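Local coordinates for protein isoaspartyl dipeptidase (Fervidobacterium islandicum, PDB 7CDH) that probably hydrolyses isoaspartyl (beta-aspartyl) dipeptides as a zinc-dependent amidohydrolase-family peptidase, a role linked to the repair of damaged proteins, at residues Met1-Lys6 / Val21-Lys26; Glu42-Asp47 / Gly371-Lys376; Val62-Gly67 / Pro78-Ser83; Glu204-Ile209 / Leu236-Arg241; His219-His224 / Gly242-Leu247. All coordinates share one frame; numbering follows the deposited sequence.

Contact 1 of 5, residues Met1-Lys6 / Val21-Lys26; sequences MIKIIK and VIFYHK
The ring of Phe-23 fits across the neighbouring strand between Lys-3 and Ile-5, and it is the largest protrusion of this contact. A chi1 of 57° sets its CG between the backbone N and the carbonyl carbon and starts the ring across that strand, where Phe-23 CZ lies 3.6 Å from Lys-3 CB. That methylene covers one ring face as a CH-pi contact, the CB lying 4.0 Å from the ring centroid. At the next rim atom, Ile-5 CD1 comes within 3.5 Å of Phe-23 CE1, and Ile-5 CG1 sits in the ring plane at the edge, so the ring is bordered from two sides by one strand. The other side of the sheet meshes through smaller bumps. Ile-4 and Ile-22 lie side by side and point the same way, and Ile-22 CG2 drops between two isoleucines, 4.0 Å from Ile-2 CG2 and 4.0 Å from Ile-4 CG1. Backbone bonds fix this match: Lys-3 and Phe-23 exchange a reciprocal pair, with Lys-3 N to Phe-23 O at 2.9 Å, and Ile-5 and Val-21 exchange another. Beyond Phe-23, the Tyr-24 ring turns obliquely toward Met-1 N, and Ile-28 of the second subunit packs on Ile-2 and Tyr-24. With axes at 165°, this is an antiparallel ladder at the centre of a four-stranded mixed sheet, part of the small beta domain that accompanies the barrel in many amidohydrolases.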
# COMPACT_ATOMS: atom_id res chain seq x y z
N MET A 1 25.27 42.60 -12.96
CA MET A 1 26.18 43.77 -12.79
C MET A 1 27.35 43.46 -11.84
O MET A 1 27.13 43.02 -10.70
CB MET A 1 25.42 44.98 -12.25
CG MET A 1 26.31 46.18 -12.06
SD MET A 1 25.43 47.73 -12.30
CE MET A 1 24.15 47.58 -11.05
N ILE A 2 28.56 43.75 -12.30
CA ILE A 2 29.80 43.72 -11.48
C ILE A 2 29.78 44.89 -10.51
O ILE A 2 29.37 45.97 -10.94
CB ILE A 2 31.03 43.74 -12.39
CG1 ILE A 2 31.24 42.34 -12.97
CG2 ILE A 2 32.25 44.24 -11.64
CD1 ILE A 2 32.33 42.26 -13.98
N LYS A 3 30.15 44.67 -9.24
CA LYS A 3 30.15 45.72 -8.20
C LYS A 3 31.48 45.66 -7.48
O LYS A 3 32.15 44.60 -7.54
CB LYS A 3 29.03 45.54 -7.18
CG LYS A 3 27.65 45.30 -7.76
CD LYS A 3 26.56 45.33 -6.71
CE LYS A 3 25.17 45.01 -7.26
NZ LYS A 3 25.23 43.99 -8.33
N ILE A 4 31.83 46.77 -6.82
CA ILE A 4 33.09 46.94 -6.04
C ILE A 4 32.72 47.63 -4.74
O ILE A 4 32.16 48.74 -4.84
CB ILE A 4 34.15 47.80 -6.76
CG1 ILE A 4 34.60 47.19 -8.09
CG2 ILE A 4 35.33 48.05 -5.84
CD1 ILE A 4 33.84 47.73 -9.26
N ILE A 5 33.13 47.05 -3.61
CA ILE A 5 33.05 47.74 -2.29
C ILE A 5 34.45 48.28 -1.95
O ILE A 5 35.46 47.51 -1.99
CB ILE A 5 32.48 46.81 -1.20
CG1 ILE A 5 31.03 46.43 -1.49
CG2 ILE A 5 32.60 47.42 0.19
CD1 ILE A 5 30.60 45.16 -0.82
N LYS A 6 34.52 49.60 -1.71
CA LYS A 6 35.77 50.34 -1.47
C LYS A 6 35.80 50.77 -0.01
O LYS A 6 34.72 51.09 0.51
CB LYS A 6 35.88 51.55 -2.41
CG LYS A 6 36.27 51.21 -3.84
CD LYS A 6 36.64 52.40 -4.71
CE LYS A 6 37.43 52.00 -5.95
NZ LYS A 6 38.89 52.03 -5.70
N VAL A 21 36.81 44.89 -2.66
CA VAL A 21 36.16 43.61 -3.07
C VAL A 21 35.35 43.84 -4.34
O VAL A 21 34.45 44.71 -4.32
CB VAL A 21 35.28 42.99 -1.96
CG1 VAL A 21 34.91 41.58 -2.35
CG2 VAL A 21 35.96 42.98 -0.60
N ILE A 22 35.70 43.10 -5.40
CA ILE A 22 35.02 43.09 -6.72
C ILE A 22 34.25 41.77 -6.84
O ILE A 22 34.89 40.71 -6.67
CB ILE A 22 36.04 43.24 -7.87
CG1 ILE A 22 37.03 44.37 -7.62
CG2 ILE A 22 35.33 43.42 -9.19
CD1 ILE A 22 38.45 44.01 -7.97
N PHE A 23 32.95 41.82 -7.14
CA PHE A 23 32.08 40.61 -7.17
C PHE A 23 30.96 40.77 -8.22
O PHE A 23 30.56 41.90 -8.55
CB PHE A 23 31.54 40.34 -5.77
CG PHE A 23 30.78 41.50 -5.17
CD1 PHE A 23 31.43 42.51 -4.51
CD2 PHE A 23 29.41 41.59 -5.29
CE1 PHE A 23 30.74 43.58 -3.97
CE2 PHE A 23 28.70 42.66 -4.76
CZ PHE A 23 29.37 43.66 -4.10
N TYR A 24 30.53 39.64 -8.79
CA TYR A 24 29.26 39.47 -9.54
C TYR A 24 28.28 38.76 -8.59
O TYR A 24 27.68 39.42 -7.72
CB TYR A 24 29.52 38.68 -10.83
CG TYR A 24 28.49 38.81 -11.93
CD1 TYR A 24 27.18 39.19 -11.69
CD2 TYR A 24 28.85 38.53 -13.24
CE1 TYR A 24 26.27 39.33 -12.72
CE2 TYR A 24 27.95 38.67 -14.28
CZ TYR A 24 26.66 39.08 -14.03
OH TYR A 24 25.79 39.23 -15.08
N HIS A 25 28.13 37.44 -8.76
CA HIS A 25 27.44 36.49 -7.85
C HIS A 25 28.51 35.84 -6.98
O HIS A 25 28.22 35.50 -5.83
CB HIS A 25 26.67 35.43 -8.66
CG HIS A 25 25.52 35.98 -9.45
ND1 HIS A 25 24.20 35.89 -9.01
CD2 HIS A 25 25.47 36.61 -10.65
CE1 HIS A 25 23.40 36.45 -9.90
NE2 HIS A 25 24.15 36.90 -10.91
N LYS A 26 29.71 35.68 -7.54
CA LYS A 26 30.91 35.21 -6.81
C LYS A 26 31.94 36.35 -6.67
O LYS A 26 31.92 37.33 -7.46
CB LYS A 26 31.43 33.95 -7.49
CG LYS A 26 30.39 32.83 -7.55
CD LYS A 26 30.96 31.47 -7.31
CE LYS A 26 30.07 30.34 -7.76
NZ LYS A 26 30.89 29.26 -8.36

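Contact 2 of 5, residues Glu42-Asp47 / Gly371-Lys376; sequences EHEIYD and GEFLMK
Phe-373 presents CE1 over the centre of the Tyr-46 ring, 4.3 Å above its plane, with the two planes turned 50° apart and the centroids 5.4 Å from each other. Phe-373 is itself covered on one face by Lys-376 CE, 3.6 Å above the plane and over the ring centre, and Met-375 O lies in plane at its edge. Lys-376 bends at chi3 (-97°), which places CE over that ring. Nearer its root, the same chain slides past Tyr-46, Lys-376 CG passing 3.8 Å from Tyr-46 CE1. Its NZ then meets the extended Glu-44 tip to tip in a salt bridge, 2.6 Å to OE1 on the syn lone pair, and a water accepts from NZ and donates to Glu-44 OE2. An alanine in place of Lys-376 would probably leave the Glu-44 carboxylate without its ion-pair mate and open a gap over the Phe-373 ring. Tyr-46 OH is bonded elsewhere, to Asp-377 and Ser-366. No backbone bond joins 42-47 to 371-376: strand 43-47 pairs with strand 2-6, whose Lys-3 also touches Phe-373, whereas strand 372-376 pairs with strand 364-369, interrupted by a classic beta bulge in which Leu-374 and Met-375, both packing on Ile-86 of helix 82-86, face Val-367.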
# COMPACT_ATOMS: atom_id res chain seq x y z
N GLU A 42 29.65 48.71 -17.67
CA GLU A 42 28.78 49.11 -16.53
C GLU A 42 29.17 48.32 -15.27
O GLU A 42 29.56 47.13 -15.37
CB GLU A 42 27.30 48.91 -16.84
CG GLU A 42 26.72 49.96 -17.79
CD GLU A 42 26.64 51.37 -17.23
OE1 GLU A 42 26.17 51.52 -16.08
OE2 GLU A 42 27.06 52.32 -17.93
N HIS A 43 29.08 48.97 -14.11
CA HIS A 43 29.67 48.53 -12.83
C HIS A 43 29.21 49.48 -11.73
O HIS A 43 29.04 50.68 -12.02
CB HIS A 43 31.20 48.41 -12.96
CG HIS A 43 31.91 49.72 -12.96
ND1 HIS A 43 31.33 50.89 -13.42
CD2 HIS A 43 33.16 50.05 -12.56
CE1 HIS A 43 32.18 51.89 -13.28
NE2 HIS A 43 33.31 51.39 -12.75
N GLU A 44 28.95 48.96 -10.53
CA GLU A 44 28.47 49.75 -9.38
C GLU A 44 29.63 49.84 -8.38
O GLU A 44 30.40 48.87 -8.28
CB GLU A 44 27.21 49.10 -8.81
CG GLU A 44 26.71 49.76 -7.54
CD GLU A 44 25.33 49.35 -7.05
OE1 GLU A 44 24.95 49.84 -5.96
OE2 GLU A 44 24.64 48.55 -7.74
N ILE A 45 29.76 50.97 -7.69
CA ILE A 45 30.78 51.20 -6.63
C ILE A 45 30.05 51.56 -5.34
O ILE A 45 29.11 52.36 -5.40
CB ILE A 45 31.76 52.30 -7.08
CG1 ILE A 45 32.56 51.84 -8.30
CG2 ILE A 45 32.64 52.73 -5.91
CD1 ILE A 45 33.76 52.69 -8.65
N TYR A 46 30.46 51.00 -4.21
CA TYR A 46 29.88 51.33 -2.88
C TYR A 46 31.01 51.76 -1.94
O TYR A 46 32.03 51.03 -1.77
CB TYR A 46 29.03 50.16 -2.37
CG TYR A 46 28.37 50.38 -1.04
CD1 TYR A 46 27.18 51.07 -0.92
CD2 TYR A 46 28.92 49.85 0.12
CE1 TYR A 46 26.57 51.27 0.30
CE2 TYR A 46 28.31 50.04 1.35
CZ TYR A 46 27.13 50.75 1.45
OH TYR A 46 26.54 50.93 2.68
N ASP A 47 30.86 52.98 -1.41
CA ASP A 47 31.80 53.62 -0.47
C ASP A 47 31.47 53.11 0.92
O ASP A 47 30.53 53.65 1.57
CB ASP A 47 31.71 55.15 -0.49
CG ASP A 47 32.96 55.85 0.05
OD1 ASP A 47 33.54 55.34 1.03
OD2 ASP A 47 33.35 56.89 -0.54
N GLY A 371 25.51 38.75 -4.37
CA GLY A 371 26.02 40.01 -4.96
C GLY A 371 24.93 41.01 -5.22
O GLY A 371 25.21 41.98 -5.89
N GLU A 372 23.73 40.79 -4.68
CA GLU A 372 22.59 41.72 -4.76
C GLU A 372 22.47 42.38 -3.38
O GLU A 372 22.66 41.69 -2.36
CB GLU A 372 21.33 40.98 -5.24
CG GLU A 372 20.00 41.60 -4.80
CD GLU A 372 18.71 40.79 -5.00
OE1 GLU A 372 18.79 39.62 -5.47
OE2 GLU A 372 17.62 41.32 -4.67
N PHE A 373 22.19 43.68 -3.34
CA PHE A 373 21.91 44.40 -2.08
C PHE A 373 20.49 44.05 -1.66
O PHE A 373 19.56 44.45 -2.35
CB PHE A 373 22.07 45.92 -2.26
CG PHE A 373 23.50 46.38 -2.26
CD1 PHE A 373 24.13 46.71 -1.08
CD2 PHE A 373 24.22 46.46 -3.44
CE1 PHE A 373 25.46 47.11 -1.07
CE2 PHE A 373 25.55 46.85 -3.43
CZ PHE A 373 26.16 47.16 -2.24
N LEU A 374 20.35 43.30 -0.59
CA LEU A 374 19.06 43.10 0.10
C LEU A 374 18.79 44.33 0.95
O LEU A 374 17.62 44.67 1.14
CB LEU A 374 19.13 41.84 0.97
CG LEU A 374 19.55 40.56 0.24
CD1 LEU A 374 19.44 39.36 1.17
CD2 LEU A 374 18.72 40.34 -1.03
N MET A 375 19.86 44.94 1.48
CA MET A 375 19.79 46.18 2.29
C MET A 375 21.02 47.06 1.99
O MET A 375 22.16 46.52 1.94
CB MET A 375 19.71 45.89 3.78
CG MET A 375 19.30 47.11 4.56
SD MET A 375 18.96 46.81 6.31
CE MET A 375 20.53 46.14 6.83
N LYS A 376 20.76 48.33 1.71
CA LYS A 376 21.77 49.38 1.40
C LYS A 376 21.48 50.57 2.31
O LYS A 376 20.39 51.19 2.17
CB LYS A 376 21.71 49.76 -0.08
CG LYS A 376 22.98 50.41 -0.59
CD LYS A 376 22.89 51.01 -1.97
CE LYS A 376 23.40 50.08 -3.05
NZ LYS A 376 22.93 50.51 -4.39
O HOH W 1 21.98 48.27 -5.83

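Contact 3 of 5, residues Val62-Gly67 / Pro78-Ser83; sequences VHITGG and PELKIS. With ZN (zinc ion), chain L.
Directly after the metal-binding His-X-His motif of the amidohydrolase barrel, His-61 and His-63, the chain turns and Ile-64 meets Leu-80. His-63 NE2 binds one zinc ion at 2.3 Å, together with His-61, Glu-156 and Asp-285, while its ND1 is bonded to Cys-96 O. The histidine is the centre of an inverse gamma turn and opens a type I turn ending at Gly-66. Leu-80 packs on the first half of that turn and on the residue before it. Its CG is anti to the backbone N (chi1 -179°), and the CD2 branch reaches Ile-64 CG2 at 4.0 Å and Val-62 CG1 at 4.2 Å, crossing the valine at about a right angle. Beside it, Glu-79 CB rests 3.5 Å from Ile-64 O and equally far from Thr-65 O. Gly-66 CA approaches Pro-78 O in a CA-H...O contact. One hydrogen bond joins the two backbones: Leu-80 N donates to Ile-64 O at 2.9 Å, nearly straight at 172°, the donor standing 40° above the carbonyl plane.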
# COMPACT_ATOMS: atom_id res chain seq x y z
N VAL A 62 16.69 27.09 11.70
CA VAL A 62 15.51 28.02 11.67
C VAL A 62 14.23 27.27 11.29
O VAL A 62 14.22 26.53 10.31
CB VAL A 62 15.76 29.19 10.72
CG1 VAL A 62 14.60 30.16 10.72
CG2 VAL A 62 17.05 29.90 11.08
N HIS A 63 13.17 27.46 12.06
CA HIS A 63 11.84 26.93 11.72
C HIS A 63 11.21 27.89 10.73
O HIS A 63 10.35 28.59 11.15
CB HIS A 63 11.02 26.70 12.98
CG HIS A 63 11.64 25.64 13.83
ND1 HIS A 63 11.61 24.32 13.48
CD2 HIS A 63 12.36 25.71 14.97
CE1 HIS A 63 12.25 23.60 14.40
NE2 HIS A 63 12.72 24.43 15.33
N ILE A 64 11.68 27.90 9.48
CA ILE A 64 11.25 28.89 8.46
C ILE A 64 9.73 28.85 8.22
O ILE A 64 9.17 29.93 7.83
CB ILE A 64 12.05 28.70 7.17
CG1 ILE A 64 11.83 27.36 6.47
CG2 ILE A 64 13.52 28.95 7.45
CD1 ILE A 64 12.59 27.26 5.12
N THR A 65 9.04 27.72 8.42
CA THR A 65 7.58 27.64 8.15
C THR A 65 6.76 27.98 9.40
O THR A 65 5.54 28.06 9.29
CB THR A 65 7.14 26.29 7.60
OG1 THR A 65 7.28 25.31 8.63
CG2 THR A 65 7.89 25.91 6.36
N GLY A 66 7.40 28.22 10.52
CA GLY A 66 6.73 28.33 11.83
C GLY A 66 6.91 27.05 12.60
O GLY A 66 7.19 26.02 12.00
N GLY A 67 6.84 27.14 13.92
CA GLY A 67 6.88 25.97 14.81
C GLY A 67 5.92 26.12 15.96
O GLY A 67 4.75 26.52 15.75
N PRO A 78 4.22 32.02 13.69
CA PRO A 78 4.19 32.42 12.29
C PRO A 78 5.45 31.97 11.55
O PRO A 78 6.43 31.63 12.17
CB PRO A 78 4.02 33.95 12.31
CG PRO A 78 4.27 34.40 13.73
CD PRO A 78 4.29 33.17 14.61
N GLU A 79 5.39 32.01 10.22
CA GLU A 79 6.52 31.69 9.33
C GLU A 79 7.55 32.83 9.42
O GLU A 79 7.24 33.88 9.95
CB GLU A 79 5.99 31.31 7.94
CG GLU A 79 5.56 32.45 7.04
CD GLU A 79 5.32 32.04 5.59
OE1 GLU A 79 5.61 30.88 5.25
OE2 GLU A 79 4.87 32.88 4.78
N LEU A 80 8.78 32.57 9.00
CA LEU A 80 9.89 33.55 9.00
C LEU A 80 9.58 34.63 7.98
O LEU A 80 9.13 34.26 6.89
CB LEU A 80 11.16 32.82 8.58
CG LEU A 80 12.40 33.69 8.55
CD1 LEU A 80 12.79 34.08 9.96
CD2 LEU A 80 13.53 32.98 7.85
N LYS A 81 9.87 35.89 8.27
CA LYS A 81 9.81 36.96 7.22
C LYS A 81 11.23 37.16 6.69
O LYS A 81 12.15 37.21 7.51
CB LYS A 81 9.23 38.26 7.77
CG LYS A 81 8.17 38.14 8.86
CD LYS A 81 6.75 38.46 8.38
CE LYS A 81 6.36 39.92 8.49
NZ LYS A 81 6.70 40.48 9.82
N ILE A 82 11.42 37.25 5.37
CA ILE A 82 12.78 37.50 4.82
C ILE A 82 13.33 38.82 5.37
O ILE A 82 14.54 38.89 5.65
CB ILE A 82 12.85 37.50 3.29
CG1 ILE A 82 14.32 37.60 2.90
CG2 ILE A 82 12.00 38.60 2.66
CD1 ILE A 82 14.67 36.92 1.60
N SER A 83 12.48 39.84 5.52
CA SER A 83 12.86 41.15 6.10
C SER A 83 13.54 40.97 7.48
O SER A 83 14.45 41.74 7.76
CB SER A 83 11.67 42.07 6.15
OG SER A 83 10.87 41.80 7.30
ZN ZN L . 14.47 23.82 16.75

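Contact 4 of 5, residues Glu204-Ile209 / Leu236-Arg241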
# COMPACT_ATOMS: atom_id res chain seq x y z
N GLU A 204 24.61 10.55 25.08
CA GLU A 204 25.00 9.11 25.16
C GLU A 204 25.01 8.45 23.75
O GLU A 204 26.04 7.89 23.32
CB GLU A 204 23.99 8.39 26.05
CG GLU A 204 24.53 7.30 26.94
CD GLU A 204 23.58 7.04 28.11
OE1 GLU A 204 23.82 7.61 29.23
OE2 GLU A 204 22.57 6.31 27.90
N TYR A 205 23.90 8.48 23.03
CA TYR A 205 23.77 7.80 21.72
C TYR A 205 24.86 8.26 20.76
O TYR A 205 25.27 7.43 19.93
CB TYR A 205 22.40 8.11 21.11
CG TYR A 205 21.24 7.35 21.69
CD1 TYR A 205 21.40 6.24 22.50
CD2 TYR A 205 19.96 7.73 21.36
CE1 TYR A 205 20.31 5.53 22.98
CE2 TYR A 205 18.86 7.04 21.83
CZ TYR A 205 19.04 5.93 22.64
OH TYR A 205 17.92 5.29 23.07
N LEU A 206 25.28 9.53 20.82
CA LEU A 206 26.28 10.07 19.87
C LEU A 206 27.64 9.40 20.13
O LEU A 206 28.31 8.99 19.14
CB LEU A 206 26.34 11.60 19.94
CG LEU A 206 25.29 12.33 19.09
CD1 LEU A 206 23.89 12.04 19.56
CD2 LEU A 206 25.52 13.83 19.11
N PHE A 207 27.99 9.22 21.40
CA PHE A 207 29.21 8.51 21.84
C PHE A 207 29.09 7.04 21.45
O PHE A 207 30.11 6.48 20.96
CB PHE A 207 29.46 8.73 23.33
CG PHE A 207 29.98 10.12 23.65
CD1 PHE A 207 31.19 10.55 23.15
CD2 PHE A 207 29.25 10.98 24.45
CE1 PHE A 207 31.66 11.83 23.44
CE2 PHE A 207 29.73 12.25 24.75
CZ PHE A 207 30.92 12.68 24.22
N ASP A 208 27.89 6.45 21.61
CA ASP A 208 27.62 5.03 21.26
C ASP A 208 27.85 4.81 19.75
O ASP A 208 28.52 3.83 19.38
CB ASP A 208 26.21 4.58 21.64
CG ASP A 208 25.94 4.47 23.13
OD1 ASP A 208 26.92 4.42 23.93
OD2 ASP A 208 24.73 4.46 23.48
N ILE A 209 27.41 5.73 18.91
CA ILE A 209 27.59 5.60 17.44
C ILE A 209 29.10 5.56 17.10
O ILE A 209 29.51 4.69 16.31
CB ILE A 209 26.84 6.72 16.70
CG1 ILE A 209 25.33 6.63 16.91
CG2 ILE A 209 27.20 6.70 15.24
CD1 ILE A 209 24.59 7.92 16.64
N LEU A 236 31.96 19.52 24.96
CA LEU A 236 33.42 19.74 24.78
C LEU A 236 34.14 18.39 24.69
O LEU A 236 35.10 18.29 23.92
CB LEU A 236 34.00 20.59 25.90
CG LEU A 236 33.51 22.03 25.93
CD1 LEU A 236 34.14 22.78 27.09
CD2 LEU A 236 33.79 22.73 24.61
N GLU A 237 33.66 17.36 25.37
CA GLU A 237 34.29 16.03 25.19
C GLU A 237 34.04 15.57 23.75
O GLU A 237 34.98 14.99 23.14
CB GLU A 237 33.80 15.03 26.23
CG GLU A 237 34.51 13.68 26.08
CD GLU A 237 36.04 13.76 25.99
OE1 GLU A 237 36.63 13.04 25.10
OE2 GLU A 237 36.64 14.57 26.79
N PHE A 238 32.86 15.88 23.21
CA PHE A 238 32.46 15.51 21.82
C PHE A 238 33.32 16.29 20.83
O PHE A 238 33.80 15.68 19.84
CB PHE A 238 30.95 15.71 21.65
CG PHE A 238 30.39 15.30 20.31
CD1 PHE A 238 30.23 13.97 20.00
CD2 PHE A 238 30.04 16.25 19.37
CE1 PHE A 238 29.73 13.59 18.77
CE2 PHE A 238 29.53 15.87 18.14
CZ PHE A 238 29.35 14.54 17.85
N ALA A 239 33.51 17.60 21.04
CA ALA A 239 34.43 18.46 20.23
C ALA A 239 35.85 17.89 20.25
O ALA A 239 36.47 17.88 19.16
CB ALA A 239 34.48 19.89 20.72
N LYS A 240 36.33 17.46 21.43
CA LYS A 240 37.73 16.98 21.56
C LYS A 240 37.89 15.77 20.66
O LYS A 240 38.98 15.59 20.15
CB LYS A 240 38.15 16.64 22.99
CG LYS A 240 38.59 17.83 23.82
CD LYS A 240 38.60 17.54 25.30
CE LYS A 240 38.52 18.79 26.13
NZ LYS A 240 37.99 18.48 27.48
N ARG A 241 36.83 15.02 20.39
CA ARG A 241 36.96 13.86 19.47
C ARG A 241 36.73 14.24 18.02
O ARG A 241 36.78 13.32 17.20
CB ARG A 241 36.02 12.75 19.90
CG ARG A 241 36.12 12.45 21.38
CD ARG A 241 35.77 11.03 21.62
NE ARG A 241 35.49 10.82 23.03
CZ ARG A 241 34.98 9.69 23.51
NH1 ARG A 241 34.67 8.70 22.68
NH2 ARG A 241 34.74 9.58 24.81
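Phe-207 carries the largest share of this contact, reaching from helix 204-212 to helix 229-240 with its ring rim. Its CZ approaches the backbone of Phe-238, 3.9 Å from N, which lies near the plane of the Phe-207 ring, and 4.0 Å from CB. In return, Phe-207 CE1 lies at the edge of the Phe-238 ring. Phe-238 has its CG anti to the backbone N (chi1 -177°), and its side chain crosses that of Leu-206 at about a right angle: CZ touches Leu-206 CD2 at 4.1 Å, and CE1 touches Leu-206 CB. On the outer side, Phe-207 CD1 stands 3.8 Å above the centre of the Arg-241 guanidinium, whose plane is 48° from that of the ring. The guanidinium is held in turn by Glu-237, one helical turn earlier: NE donates to OE1 at 3.2 Å, on the anti lone pair and close to the guanidinium plane. Arg-241 NH1 also forms a salt bridge with Glu-211 of helix 204-212. An alanine in place of Phe-207 would probably open a gap between the helices and leave the Arg-241 guanidinium without the ring at its face. The axes of 204-209 and 236-240 pass 11.4 Å apart at 19°, a wide pairing bridged by long side chains. No hydrogen bond crosses between the segments; cohesion is apolar on the side of Pro-222 in strand 220-223, where Leu-206 and Phe-238 pack, with charged groups at the outer rim.

Contact 5 of 5, residues His219-His224 / Gly242-Leu247. With ZN (zinc ion), chain K.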
# COMPACT_ATOMS: atom_id res chain seq x y z
N HIS A 219 29.04 13.76 10.86
CA HIS A 219 27.62 13.72 10.45
C HIS A 219 26.73 14.07 11.64
O HIS A 219 25.55 14.24 11.41
CB HIS A 219 27.27 12.34 9.90
CG HIS A 219 28.04 11.97 8.69
ND1 HIS A 219 27.79 12.57 7.45
CD2 HIS A 219 29.05 11.09 8.51
CE1 HIS A 219 28.62 12.05 6.56
NE2 HIS A 219 29.42 11.15 7.19
N LEU A 220 27.27 14.09 12.87
CA LEU A 220 26.47 14.13 14.11
C LEU A 220 26.58 15.53 14.69
O LEU A 220 27.65 15.92 15.10
CB LEU A 220 26.96 13.10 15.12
CG LEU A 220 27.17 11.68 14.59
CD1 LEU A 220 27.72 10.78 15.70
CD2 LEU A 220 25.89 11.08 13.99
N TYR A 221 25.47 16.24 14.71
CA TYR A 221 25.43 17.69 14.92
C TYR A 221 24.35 17.94 15.95
O TYR A 221 23.23 18.23 15.58
CB TYR A 221 25.10 18.34 13.59
CG TYR A 221 25.16 19.84 13.58
CD1 TYR A 221 26.24 20.53 14.10
CD2 TYR A 221 24.16 20.57 12.97
CE1 TYR A 221 26.32 21.92 14.04
CE2 TYR A 221 24.21 21.95 12.90
CZ TYR A 221 25.29 22.63 13.44
OH TYR A 221 25.32 23.98 13.33
N PRO A 222 24.64 17.76 17.25
CA PRO A 222 23.66 18.05 18.30
C PRO A 222 23.47 19.55 18.50
O PRO A 222 24.42 20.23 18.36
CB PRO A 222 24.30 17.42 19.53
CG PRO A 222 25.78 17.56 19.29
CD PRO A 222 25.92 17.28 17.80
N THR A 223 22.27 20.02 18.87
CA THR A 223 22.00 21.44 19.20
C THR A 223 21.49 21.53 20.65
O THR A 223 21.36 20.47 21.29
CB THR A 223 21.09 22.10 18.14
OG1 THR A 223 20.99 23.49 18.46
CG2 THR A 223 19.71 21.48 18.06
N HIS A 224 21.21 22.74 21.14
CA HIS A 224 20.83 23.04 22.54
C HIS A 224 21.93 22.58 23.49
O HIS A 224 21.65 22.21 24.59
CB HIS A 224 19.48 22.40 22.92
CG HIS A 224 18.47 22.69 21.88
ND1 HIS A 224 18.26 23.98 21.43
CD2 HIS A 224 17.70 21.88 21.13
CE1 HIS A 224 17.40 23.96 20.44
NE2 HIS A 224 17.04 22.69 20.25
N GLY A 242 36.53 15.51 17.68
CA GLY A 242 36.41 15.97 16.27
C GLY A 242 35.01 16.46 15.93
O GLY A 242 34.79 16.89 14.80
N GLY A 243 34.08 16.43 16.88
CA GLY A 243 32.68 16.81 16.65
C GLY A 243 32.47 18.30 16.59
O GLY A 243 33.30 19.00 17.11
N THR A 244 31.39 18.74 15.92
CA THR A 244 30.84 20.12 16.02
C THR A 244 29.53 20.06 16.79
O THR A 244 28.80 19.11 16.60
CB THR A 244 30.70 20.79 14.66
OG1 THR A 244 31.98 20.63 14.06
CG2 THR A 244 30.32 22.25 14.76
N ILE A 245 29.33 21.00 17.71
CA ILE A 245 28.11 21.17 18.53
C ILE A 245 27.51 22.53 18.17
O ILE A 245 28.26 23.38 17.71
CB ILE A 245 28.44 21.02 20.03
CG1 ILE A 245 29.30 22.18 20.57
CG2 ILE A 245 29.11 19.69 20.27
CD1 ILE A 245 29.60 22.11 22.05
N ASP A 246 26.19 22.68 18.36
CA ASP A 246 25.41 23.91 18.12
C ASP A 246 24.84 24.37 19.45
O ASP A 246 24.42 23.53 20.24
CB ASP A 246 24.30 23.72 17.08
CG ASP A 246 23.57 25.01 16.74
OD1 ASP A 246 24.24 25.98 16.35
OD2 ASP A 246 22.33 25.07 16.87
N LEU A 247 24.92 25.66 19.70
CA LEU A 247 24.45 26.32 20.93
C LEU A 247 23.32 27.25 20.50
O LEU A 247 23.45 27.94 19.45
CB LEU A 247 25.60 27.13 21.55
CG LEU A 247 26.94 26.40 21.70
CD1 LEU A 247 28.02 27.35 22.24
CD2 LEU A 247 26.81 25.19 22.61
ZN ZN K . 15.14 21.85 19.20
O HOH W 2 30.20 16.53 14.56
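Thr-223 and Asp-246 form the tight end of this strand pair, their CA atoms 4.3 Å apart. The side chains lie side by side, and Thr-223 OG1, anti to the backbone N (chi1 -174°), donates to Asp-246 OD2 at 2.6 Å on the anti side of the carboxylate. Ser-283 also bonds OD2, and Thr-281 bonds both OD1 and the OH of Tyr-221, whose CZ lies 3.9 Å from Asp-246 CB, so this buried carboxylate is gripped at both oxygens. Asp-246 N donates to Pro-222 O at 3.0 Å. Toward the other end the two segments part, before strand 245-248 has begun: the CA atoms of Leu-220 and Gly-243 are 7.2 Å apart, and a water fills in, donating to Leu-220 O at 2.7 Å and accepting from Thr-244 N. Thr-223 CG2 also lies over one face of the His-224 ring, toward its rim; NE2 binds zinc with His-195 and Glu-156, while ND1 is hydrogen-bonded to Thr-248. Neighbouring parallel strands, one carrying a metal-binding histidine at its C-terminal end, are typical of the amidohydrolase TIM barrel.

Contacts 1 and 2 form one group, centres 7 Å apart, sharing the sheet in which strands 2-6 and 43-47 are neighbours. Contact 2 joins residues far apart in sequence, so contacts 3, 4 and 5 all lie inside the loop it closes. Contacts 4 and 5 are also adjacent, 9 Å between centres; their segments alternate along the chain, and Phe-238 of contact 4 packs on Leu-220 and Ile-245 of contact 5. This pair lies across the chain's centre from contacts 1 and 2, contact 5 being about 34 Å from contact 1 between centres. Contacts 3 and 5, centres about 23 Å apart, each supply one histidine to the two-zinc site, linked through the shared ligand Glu-156.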